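Local coordinates for amide synthase (Vibrio cholerae, PDB 1L5A), which probably forms amide bonds as a condensation enzyme of nonribosomal peptide synthesis, serving the assembly of vibriobactin, at residues F56-E61 with T99-P104; W87-Q92 with Q109-S114; P332-L337 with F364-S369. All coordinates share one frame; numbering follows the deposited sequence.

Contact 1 (F56-E61 with T99-P104); sequences FSAQGE and TLIDAP
Ile101 lies against the backbone of Ser57 and Ala58, while the neighbouring Asp102 binds Phe56 with its amide and, through a water, Ala58 with its carboxylate. The isoleucine's CG1 is anti to the carbonyl carbon (chi1 -50°), which leaves CG2 anti to the backbone N, and this methyl sits 3.6 Å from Ala58 N and 4.2 Å from Ala58 CB. The other branch ends in CD1, which rests on Ser57 O and Ala58 CA. A branched aliphatic residue suits this place because its two arms cover main chain that offers little side chain of its own to pack against. Asp102 N donates to Phe56 O at 2.7 Å in a nearly straight bond (174°), and Ile101 CA brings a CA-H...O contact to the same oxygen. Asp102 adds a second tie through water, which accepts from Ala58 N at 2.9 Å and donates to Asp102 OD2 at 2.7 Å. The other carboxylate oxygen, OD1, is hydrogen-bonded to Tyr63 OH, so the group is held at both oxygens. Phe56 itself turns its ring into the protein, toward Met1 and Ile127, with Leu100 O near the ring plane at its edge. Leu100 and Ile101 in turn pack on Trp9 of helix 6-14. Ser57 OG accepts from Gln59 N and, at 3.0 Å, from Glu61 N, which fixes the shape of its loop. Two tight turns meet here. Residues 57-60 form a type I turn with an ST turn at Ser57, and Gly60 has the positive phi that favours glycine, as in a type I hairpin loop with a G1 bulge. Residues 100-103 form a type II turn, whose third position, also with positive phi, is filled by Asp102.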
loop_
_atom_site.group_PDB
_atom_site.type_symbol
_atom_site.label_atom_id
_atom_site.label_comp_id
_atom_site.label_asym_id
_atom_site.label_seq_id
_atom_site.Cartn_x
_atom_site.Cartn_y
_atom_site.Cartn_z
ATOM N N PHE A 56 -28.266 19.737 -4.403
ATOM C CA PHE A 56 -28.909 18.548 -4.945
ATOM C C PHE A 56 -30.136 18.838 -5.789
ATOM O O PHE A 56 -30.924 19.733 -5.473
ATOM C CB PHE A 56 -29.291 17.604 -3.808
ATOM C CG PHE A 56 -28.126 17.149 -2.987
ATOM C CD1 PHE A 56 -27.677 17.904 -1.919
ATOM C CD2 PHE A 56 -27.446 15.981 -3.312
ATOM C CE1 PHE A 56 -26.570 17.508 -1.190
ATOM C CE2 PHE A 56 -26.339 15.576 -2.584
ATOM C CZ PHE A 56 -25.900 16.337 -1.525
ATOM N N SER A 57 -30.295 18.076 -6.869
ATOM C CA SER A 57 -31.459 18.223 -7.744
ATOM C C SER A 57 -32.603 17.482 -7.067
ATOM O O SER A 57 -32.395 16.778 -6.076
ATOM C CB SER A 57 -31.214 17.573 -9.104
ATOM O OG SER A 57 -31.468 16.183 -9.039
ATOM N N ALA A 58 -33.807 17.636 -7.607
ATOM C CA ALA A 58 -34.977 16.965 -7.051
ATOM C C ALA A 58 -34.802 15.452 -7.171
ATOM O O ALA A 58 -35.394 14.691 -6.406
ATOM C CB ALA A 58 -36.234 17.416 -7.788
ATOM N N GLN A 59 -33.967 15.039 -8.124
ATOM C CA GLN A 59 -33.688 13.632 -8.378
ATOM C C GLN A 59 -32.436 13.132 -7.652
ATOM O O GLN A 59 -31.894 12.072 -7.994
ATOM C CB GLN A 59 -33.498 13.397 -9.882
ATOM C CG GLN A 59 -34.675 13.808 -10.744
ATOM C CD GLN A 59 -34.942 15.305 -10.714
ATOM O OE1 GLN A 59 -34.097 16.106 -11.118
ATOM N NE2 GLN A 59 -36.127 15.690 -10.236
ATOM N N GLY A 60 -31.963 13.902 -6.674
ATOM C CA GLY A 60 -30.778 13.518 -5.923
ATOM C C GLY A 60 -29.444 13.662 -6.646
ATOM O O GLY A 60 -28.430 13.107 -6.195
ATOM N N GLU A 61 -29.426 14.380 -7.770
ATOM C CA GLU A 61 -28.179 14.585 -8.505
ATOM C C GLU A 61 -27.395 15.709 -7.849
ATOM O O GLU A 61 -27.902 16.824 -7.696
ATOM C CB GLU A 61 -28.429 14.956 -9.966
ATOM C CG GLU A 61 -27.223 15.653 -10.585
ATOM C CD GLU A 61 -27.194 15.579 -12.094
ATOM O OE1 GLU A 61 -26.958 14.476 -12.645
ATOM O OE2 GLU A 61 -27.406 16.630 -12.728
ATOM N N THR A 99 -34.638 22.743 3.586
ATOM C CA THR A 99 -34.851 21.969 2.365
ATOM C C THR A 99 -33.468 21.596 1.841
ATOM O O THR A 99 -32.467 22.146 2.287
ATOM C CB THR A 99 -35.580 22.787 1.291
ATOM O OG1 THR A 99 -36.860 23.199 1.792
ATOM C CG2 THR A 99 -35.762 21.952 0.016
ATOM N N LEU A 100 -33.403 20.660 0.906
ATOM C CA LEU A 100 -32.120 20.251 0.369
ATOM C C LEU A 100 -32.047 20.477 -1.117
ATOM O O LEU A 100 -30.960 20.653 -1.663
ATOM C CB LEU A 100 -31.859 18.768 0.653
ATOM C CG LEU A 100 -31.189 18.362 1.963
ATOM C CD1 LEU A 100 -30.873 16.881 1.919
ATOM C CD2 LEU A 100 -29.916 19.148 2.163
ATOM N N ILE A 101 -33.196 20.460 -1.783
ATOM C CA ILE A 101 -33.211 20.648 -3.226
ATOM C C ILE A 101 -32.786 22.063 -3.613
ATOM O O ILE A 101 -33.256 23.045 -3.048
ATOM C CB ILE A 101 -34.619 20.375 -3.848
ATOM C CG1 ILE A 101 -35.169 19.032 -3.373
ATOM C CG2 ILE A 101 -34.520 20.342 -5.387
ATOM C CD1 ILE A 101 -34.440 17.839 -3.934
ATOM N N ASP A 102 -31.873 22.140 -4.569
ATOM C CA ASP A 102 -31.382 23.404 -5.088
ATOM C C ASP A 102 -31.138 24.522 -4.063
ATOM O O ASP A 102 -31.249 25.697 -4.401
ATOM C CB ASP A 102 -32.355 23.882 -6.165
ATOM C CG ASP A 102 -32.626 22.810 -7.212
ATOM O OD1 ASP A 102 -31.680 22.368 -7.911
ATOM O OD2 ASP A 102 -33.798 22.395 -7.329
ATOM N N ALA A 103 -30.787 24.171 -2.830
ATOM C CA ALA A 103 -30.541 25.187 -1.813
ATOM C C ALA A 103 -29.130 25.120 -1.186
ATOM O O ALA A 103 -28.421 24.122 -1.301
ATOM C CB ALA A 103 -31.599 25.084 -0.728
ATOM N N PRO A 104 -28.707 26.198 -0.517
ATOM C CA PRO A 104 -27.379 26.181 0.094
ATOM C C PRO A 104 -27.410 25.225 1.268
ATOM O O PRO A 104 -28.328 25.278 2.083
ATOM C CB PRO A 104 -27.179 27.629 0.566
ATOM C CG PRO A 104 -28.225 28.431 -0.207
ATOM C CD PRO A 104 -29.381 27.489 -0.302
HETATM O O HOH W 1 -34.400 20.207 -8.766
#

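Contact 2 (W87-Q92 with Q109-S114); sequences WRQIEQ and QVYRLS
Helix 87-92 and strand 109-114 run antiparallel, at 171° with axes 10.3 Å apart, and Gln89 and Ile90 on the helix meet Gln109 and Tyr111 on the strand. No hydrogen bond joins the two segments directly, so side-chain packing carries the contact. Tyr111 points its CB toward the helix, with CG beside the backbone N (chi1 -56°). Its OH touches Gln89 CB at 3.4 Å, and CE1 and CE2 have different neighbours. Gln89 NE2 approaches CE2 to 3.7 Å, the amide plane standing 64° from the ring plane. Ile90 CG1 lies 4.1 Å from CE1, the isoleucine sliding past the tyrosine in the opposite direction. The phenol does not enter this buried layer with its hydroxyl unsatisfied: Tyr111 OH donates to Gln109 OE1, two residues back on the same face of the strand, at 2.7 Å. The donor stands above the amide carbonyl plane, and the pair presents one joined surface to the helix. Ile90 CG1 also rests 3.9 Å from Gln109 OE1, and its CD1 lies over one face of Trp87, about one helical turn before. Glutamine suits position 89 because its carbons pack by the phenol oxygen while its end finds a partner, OE1 being hydrogen-bonded to Gln74 NE2; Gln109 suits its own because OE1 accepts from the tyrosine. Gln74 belongs to strand 72-75, which pairs in parallel with strand 107-114 and forms with it and helix 82-94 a beta-alpha-beta unit. On the other side, strand 117-125 bonds to Gln109 and Tyr111 through Tyr121 and Leu119, and those two residues also touch Ile90, extending the platform on which the helix rests.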
loop_
_atom_site.group_PDB
_atom_site.type_symbol
_atom_site.label_atom_id
_atom_site.label_comp_id
_atom_site.label_asym_id
_atom_site.label_seq_id
_atom_site.Cartn_x
_atom_site.Cartn_y
_atom_site.Cartn_z
ATOM N N TRP A 87 -28.636 35.567 19.062
ATOM C CA TRP A 87 -29.275 34.267 19.258
ATOM C C TRP A 87 -30.652 34.069 18.624
ATOM O O TRP A 87 -31.040 32.935 18.371
ATOM C CB TRP A 87 -29.319 33.902 20.742
ATOM C CG TRP A 87 -27.966 33.472 21.214
ATOM C CD1 TRP A 87 -27.011 34.256 21.793
ATOM C CD2 TRP A 87 -27.374 32.178 21.049
ATOM N NE1 TRP A 87 -25.859 33.533 22.001
ATOM C CE2 TRP A 87 -26.053 32.255 21.552
ATOM C CE3 TRP A 87 -27.829 30.960 20.524
ATOM C CZ2 TRP A 87 -25.181 31.163 21.546
ATOM C CZ3 TRP A 87 -26.965 29.880 20.518
ATOM C CH2 TRP A 87 -25.650 29.989 21.028
ATOM N N ARG A 88 -31.391 35.140 18.355
ATOM C CA ARG A 88 -32.695 34.960 17.722
ATOM C C ARG A 88 -32.442 34.516 16.296
ATOM O O ARG A 88 -33.178 33.699 15.747
ATOM C CB ARG A 88 -33.504 36.263 17.651
ATOM C CG ARG A 88 -34.000 36.806 18.958
ATOM C CD ARG A 88 -34.632 38.174 18.748
ATOM N NE ARG A 88 -35.092 38.744 20.010
ATOM C CZ ARG A 88 -35.443 40.017 20.173
ATOM N NH1 ARG A 88 -35.385 40.859 19.148
ATOM N NH2 ARG A 88 -35.843 40.452 21.362
ATOM N N GLN A 89 -31.404 35.076 15.687
ATOM C CA GLN A 89 -31.098 34.746 14.306
ATOM C C GLN A 89 -30.453 33.380 14.214
ATOM O O GLN A 89 -30.599 32.687 13.209
ATOM C CB GLN A 89 -30.194 35.815 13.689
ATOM C CG GLN A 89 -30.835 37.202 13.629
ATOM C CD GLN A 89 -29.973 38.190 12.908
ATOM O OE1 GLN A 89 -29.961 38.234 11.682
ATOM N NE2 GLN A 89 -29.221 38.984 13.664
ATOM N N ILE A 90 -29.742 32.980 15.259
ATOM C CA ILE A 90 -29.134 31.666 15.226
ATOM C C ILE A 90 -30.251 30.622 15.310
ATOM O O ILE A 90 -30.250 29.629 14.569
ATOM C CB ILE A 90 -28.124 31.484 16.376
ATOM C CG1 ILE A 90 -26.874 32.322 16.080
ATOM C CG2 ILE A 90 -27.766 30.012 16.531
ATOM C CD1 ILE A 90 -25.769 32.226 17.108
ATOM N N GLU A 91 -31.216 30.859 16.192
ATOM C CA GLU A 91 -32.325 29.926 16.348
ATOM C C GLU A 91 -33.142 29.953 15.080
ATOM O O GLU A 91 -33.684 28.941 14.656
ATOM C CB GLU A 91 -33.204 30.320 17.535
ATOM C CG GLU A 91 -34.393 29.407 17.796
ATOM C CD GLU A 91 -34.005 27.960 18.104
ATOM O OE1 GLU A 91 -32.930 27.717 18.704
ATOM O OE2 GLU A 91 -34.799 27.056 17.765
ATOM N N GLN A 92 -33.228 31.115 14.454
ATOM C CA GLN A 92 -33.995 31.208 13.230
ATOM C C GLN A 92 -33.434 30.212 12.217
ATOM O O GLN A 92 -34.180 29.467 11.592
ATOM C CB GLN A 92 -33.934 32.631 12.674
ATOM C CG GLN A 92 -34.660 32.811 11.356
ATOM C CD GLN A 92 -36.122 32.423 11.445
ATOM O OE1 GLN A 92 -36.881 33.003 12.224
ATOM N NE2 GLN A 92 -36.526 31.435 10.645
ATOM N N GLN A 109 -22.568 32.768 10.017
ATOM C CA GLN A 109 -22.934 34.052 10.569
ATOM C C GLN A 109 -21.878 34.491 11.580
ATOM O O GLN A 109 -21.371 33.668 12.331
ATOM C CB GLN A 109 -24.299 33.930 11.249
ATOM C CG GLN A 109 -25.451 33.426 10.361
ATOM C CD GLN A 109 -26.691 32.973 11.192
ATOM O OE1 GLN A 109 -26.879 33.383 12.357
ATOM N NE2 GLN A 109 -27.536 32.132 10.584
ATOM N N VAL A 110 -21.532 35.778 11.589
ATOM C CA VAL A 110 -20.557 36.287 12.548
ATOM C C VAL A 110 -21.131 37.501 13.259
ATOM O O VAL A 110 -21.736 38.360 12.630
ATOM C CB VAL A 110 -19.241 36.733 11.872
ATOM C CG1 VAL A 110 -18.237 37.141 12.940
ATOM C CG2 VAL A 110 -18.669 35.614 11.028
ATOM N N TYR A 111 -20.915 37.593 14.564
ATOM C CA TYR A 111 -21.427 38.727 15.322
ATOM C C TYR A 111 -20.412 39.378 16.226
ATOM O O TYR A 111 -19.789 38.720 17.051
ATOM C CB TYR A 111 -22.609 38.328 16.217
ATOM C CG TYR A 111 -23.743 37.680 15.494
ATOM C CD1 TYR A 111 -23.842 36.287 15.422
ATOM C CD2 TYR A 111 -24.702 38.448 14.847
ATOM C CE1 TYR A 111 -24.872 35.675 14.709
ATOM C CE2 TYR A 111 -25.735 37.846 14.133
ATOM C CZ TYR A 111 -25.808 36.459 14.065
ATOM O OH TYR A 111 -26.778 35.864 13.296
ATOM N N ARG A 112 -20.261 40.681 16.077
ATOM C CA ARG A 112 -19.380 41.421 16.955
ATOM C C ARG A 112 -20.371 41.905 18.022
ATOM O O ARG A 112 -21.211 42.768 17.766
ATOM C CB ARG A 112 -18.733 42.604 16.216
ATOM C CG ARG A 112 -17.810 43.466 17.081
ATOM C CD ARG A 112 -17.058 44.501 16.245
ATOM N NE ARG A 112 -16.640 45.655 17.039
ATOM C CZ ARG A 112 -15.415 45.857 17.515
ATOM N NH1 ARG A 112 -14.436 44.988 17.284
ATOM N NH2 ARG A 112 -15.173 46.936 18.247
ATOM N N LEU A 113 -20.299 41.310 19.205
ATOM C CA LEU A 113 -21.199 41.677 20.289
ATOM C C LEU A 113 -20.665 42.909 21.004
ATOM O O LEU A 113 -21.417 43.814 21.356
ATOM C CB LEU A 113 -21.319 40.513 21.267
ATOM C CG LEU A 113 -21.824 39.216 20.622
ATOM C CD1 LEU A 113 -21.695 38.053 21.597
ATOM C CD2 LEU A 113 -23.267 39.411 20.188
ATOM N N SER A 114 -19.357 42.920 21.225
ATOM C CA SER A 114 -18.678 44.029 21.867
ATOM C C SER A 114 -17.265 43.999 21.276
ATOM O O SER A 114 -16.962 43.138 20.459
ATOM C CB SER A 114 -18.649 43.814 23.377
ATOM O OG SER A 114 -17.464 43.163 23.801
#

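Contact 3 (P332-L337 with F364-S369); sequences PFINIL and FTFRGS
Phe366 is a bump that Ile334 and Ile336 of the neighbouring strand receive between them. Ile336 presses its CD1 methyl against Phe366 CD1 and CB, 3.6 Å from each, while Ile334 CD1 meets the ring edge 4.0 Å from Phe366 CE1. The two isoleucines reach the same ring by different paths: in Ile334 CG1 is anti to the backbone N (chi1 -175°) and the chain runs on extended to CD1, whereas in Ile336 CG1 is anti to the carbonyl carbon (chi1 -58°) and the chain then bends to place CD1. The next ring on this face, Phe364, is met by the proline before the strand, with Pro332 CB 4.1 Å from Phe364 CE1. Beta-branched and aromatic residues suit such a face, filling it with broad apolar shapes. The opposite face is mixed: Asn335 and Thr365 are polar, Leu337 apolar, Arg367 charged. Thr365 CG2 supports Leu337 CD1 at 4.0 Å, its OG1 lies by Asn335 CB and has a weak hydrogen bond to Asn363 ND2, and Leu337 CB is 4.0 Å from Arg367 CB. Arg367 then leads away to a salt bridge with Asp377. Beneath these shapes the strands run parallel, 6° apart, with Asn335 and Leu337 bonded through both N and O and Phe333 through its O. Among these bonds are Phe366 N to Asn335 O at 2.9 Å and Gly368 N to Leu337 O at 2.8 Å. Gly368 has backbone angles that call for glycine. Strand 374-381 pairs with 362-368 on its other side, while Pro332 and Ile334 bond to Trp257 of strand 255-260. The Ile334, Ile336 and Phe366 face is covered by helix 234-249, through Cys242, Trp234 and Leu238, and Phe364 meets Phe397 of helix 387-409 edge-to-face.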
loop_
_atom_site.group_PDB
_atom_site.type_symbol
_atom_site.label_atom_id
_atom_site.label_comp_id
_atom_site.label_asym_id
_atom_site.label_seq_id
_atom_site.Cartn_x
_atom_site.Cartn_y
_atom_site.Cartn_z
ATOM N N PRO A 332 -25.772 -0.497 21.476
ATOM C CA PRO A 332 -25.184 0.702 22.091
ATOM C C PRO A 332 -24.051 1.304 21.233
ATOM O O PRO A 332 -23.381 0.607 20.481
ATOM C CB PRO A 332 -24.712 0.194 23.458
ATOM C CG PRO A 332 -24.385 -1.225 23.197
ATOM C CD PRO A 332 -25.537 -1.683 22.307
ATOM N N PHE A 333 -23.836 2.602 21.377
ATOM C CA PHE A 333 -22.860 3.318 20.568
ATOM C C PHE A 333 -21.877 4.131 21.413
ATOM O O PHE A 333 -22.273 4.760 22.397
ATOM C CB PHE A 333 -23.632 4.259 19.640
ATOM C CG PHE A 333 -22.835 4.787 18.490
ATOM C CD1 PHE A 333 -22.947 4.205 17.233
ATOM C CD2 PHE A 333 -21.975 5.870 18.658
ATOM C CE1 PHE A 333 -22.206 4.703 16.149
ATOM C CE2 PHE A 333 -21.231 6.370 17.582
ATOM C CZ PHE A 333 -21.349 5.784 16.326
ATOM N N ILE A 334 -20.598 4.118 21.039
ATOM C CA ILE A 334 -19.619 4.901 21.786
ATOM C C ILE A 334 -18.937 5.942 20.881
ATOM O O ILE A 334 -18.663 5.699 19.714
ATOM C CB ILE A 334 -18.588 3.982 22.504
ATOM C CG1 ILE A 334 -17.663 4.825 23.378
ATOM C CG2 ILE A 334 -17.785 3.192 21.501
ATOM C CD1 ILE A 334 -16.818 4.016 24.310
ATOM N N ASN A 335 -18.711 7.124 21.428
ATOM C CA ASN A 335 -18.114 8.244 20.697
ATOM C C ASN A 335 -17.054 8.840 21.579
ATOM O O ASN A 335 -17.277 9.030 22.783
ATOM C CB ASN A 335 -19.151 9.351 20.466
ATOM C CG ASN A 335 -19.496 9.554 19.013
ATOM O OD1 ASN A 335 -18.625 9.817 18.194
ATOM N ND2 ASN A 335 -20.785 9.447 18.687
ATOM N N ILE A 336 -15.905 9.142 20.998
ATOM C CA ILE A 336 -14.856 9.790 21.767
ATOM C C ILE A 336 -14.644 11.149 21.112
ATOM O O ILE A 336 -14.378 11.231 19.916
ATOM C CB ILE A 336 -13.536 9.029 21.724
ATOM C CG1 ILE A 336 -13.708 7.592 22.263
ATOM C CG2 ILE A 336 -12.519 9.815 22.506
ATOM C CD1 ILE A 336 -14.093 7.498 23.739
ATOM N N LEU A 337 -14.795 12.215 21.886
ATOM C CA LEU A 337 -14.610 13.570 21.363
ATOM C C LEU A 337 -13.398 14.182 22.056
ATOM O O LEU A 337 -13.528 14.834 23.096
ATOM C CB LEU A 337 -15.869 14.384 21.626
ATOM C CG LEU A 337 -17.073 13.672 20.996
ATOM C CD1 LEU A 337 -18.300 14.547 21.132
ATOM C CD2 LEU A 337 -16.785 13.335 19.526
ATOM N N PHE A 364 -22.804 6.370 24.540
ATOM C CA PHE A 364 -21.833 6.702 25.571
ATOM C C PHE A 364 -20.838 7.617 24.890
ATOM O O PHE A 364 -20.250 7.255 23.872
ATOM C CB PHE A 364 -21.134 5.445 26.106
ATOM C CG PHE A 364 -22.076 4.470 26.732
ATOM C CD1 PHE A 364 -22.418 3.292 26.074
ATOM C CD2 PHE A 364 -22.702 4.775 27.933
ATOM C CE1 PHE A 364 -23.384 2.432 26.600
ATOM C CE2 PHE A 364 -23.667 3.923 28.466
ATOM C CZ PHE A 364 -24.012 2.750 27.798
ATOM N N THR A 365 -20.667 8.813 25.428
ATOM C CA THR A 365 -19.747 9.755 24.830
ATOM C C THR A 365 -18.698 10.269 25.797
ATOM O O THR A 365 -18.973 10.570 26.954
ATOM C CB THR A 365 -20.501 10.926 24.221
ATOM O OG1 THR A 365 -20.999 10.540 22.936
ATOM C CG2 THR A 365 -19.592 12.133 24.076
ATOM N N PHE A 366 -17.471 10.339 25.313
ATOM C CA PHE A 366 -16.393 10.833 26.140
ATOM C C PHE A 366 -15.839 12.081 25.476
ATOM O O PHE A 366 -15.288 12.013 24.375
ATOM C CB PHE A 366 -15.309 9.774 26.276
ATOM C CG PHE A 366 -15.679 8.640 27.185
ATOM C CD1 PHE A 366 -16.155 7.441 26.668
ATOM C CD2 PHE A 366 -15.508 8.755 28.570
ATOM C CE1 PHE A 366 -16.453 6.352 27.524
ATOM C CE2 PHE A 366 -15.797 7.685 29.427
ATOM C CZ PHE A 366 -16.270 6.479 28.901
ATOM N N ARG A 367 -16.026 13.228 26.121
ATOM C CA ARG A 367 -15.512 14.470 25.569
ATOM C C ARG A 367 -14.424 15.015 26.470
ATOM O O ARG A 367 -14.553 15.032 27.696
ATOM C CB ARG A 367 -16.629 15.509 25.373
ATOM C CG ARG A 367 -17.889 15.293 26.223
ATOM C CD ARG A 367 -18.949 16.385 25.978
ATOM N NE ARG A 367 -18.666 17.579 26.766
ATOM C CZ ARG A 367 -18.960 17.713 28.057
ATOM N NH1 ARG A 367 -19.568 16.728 28.708
ATOM N NH2 ARG A 367 -18.613 18.824 28.706
ATOM N N GLY A 368 -13.332 15.440 25.847
ATOM C CA GLY A 368 -12.217 15.977 26.597
ATOM C C GLY A 368 -10.951 15.163 26.408
ATOM O O GLY A 368 -10.710 14.580 25.342
ATOM N N SER A 369 -10.147 15.104 27.462
ATOM C CA SER A 369 -8.883 14.396 27.397
ATOM C C SER A 369 -8.341 14.084 28.783
ATOM O O SER A 369 -8.381 14.922 29.684
ATOM C CB SER A 369 -7.875 15.255 26.636
ATOM O OG SER A 369 -6.570 14.729 26.754
#

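In the fold
Contact 3 lies nearest the middle of the chain, with its centre about 9 Å from the chain centre, whereas contacts 1 and 2 are each about 25 Å out. Contact 2 is nonetheless buried, being helix on sheet; contact 1 joins partly exposed turns, and contact 3 is partly buried, with Leu337 and Arg367 exposed. Their chemistry follows: a water bridge and one direct backbone bond in contact 1, side-chain packing alone across contact 2, regular sheet bonding with one apolar face in contact 3. Contacts 1 and 2 share one region, since residues 99-104 link helix 82-94 to strand 107-114. Contact 3 belongs to the other sheet, but strand 348-356, between its segments, joins the sheet of contact 2.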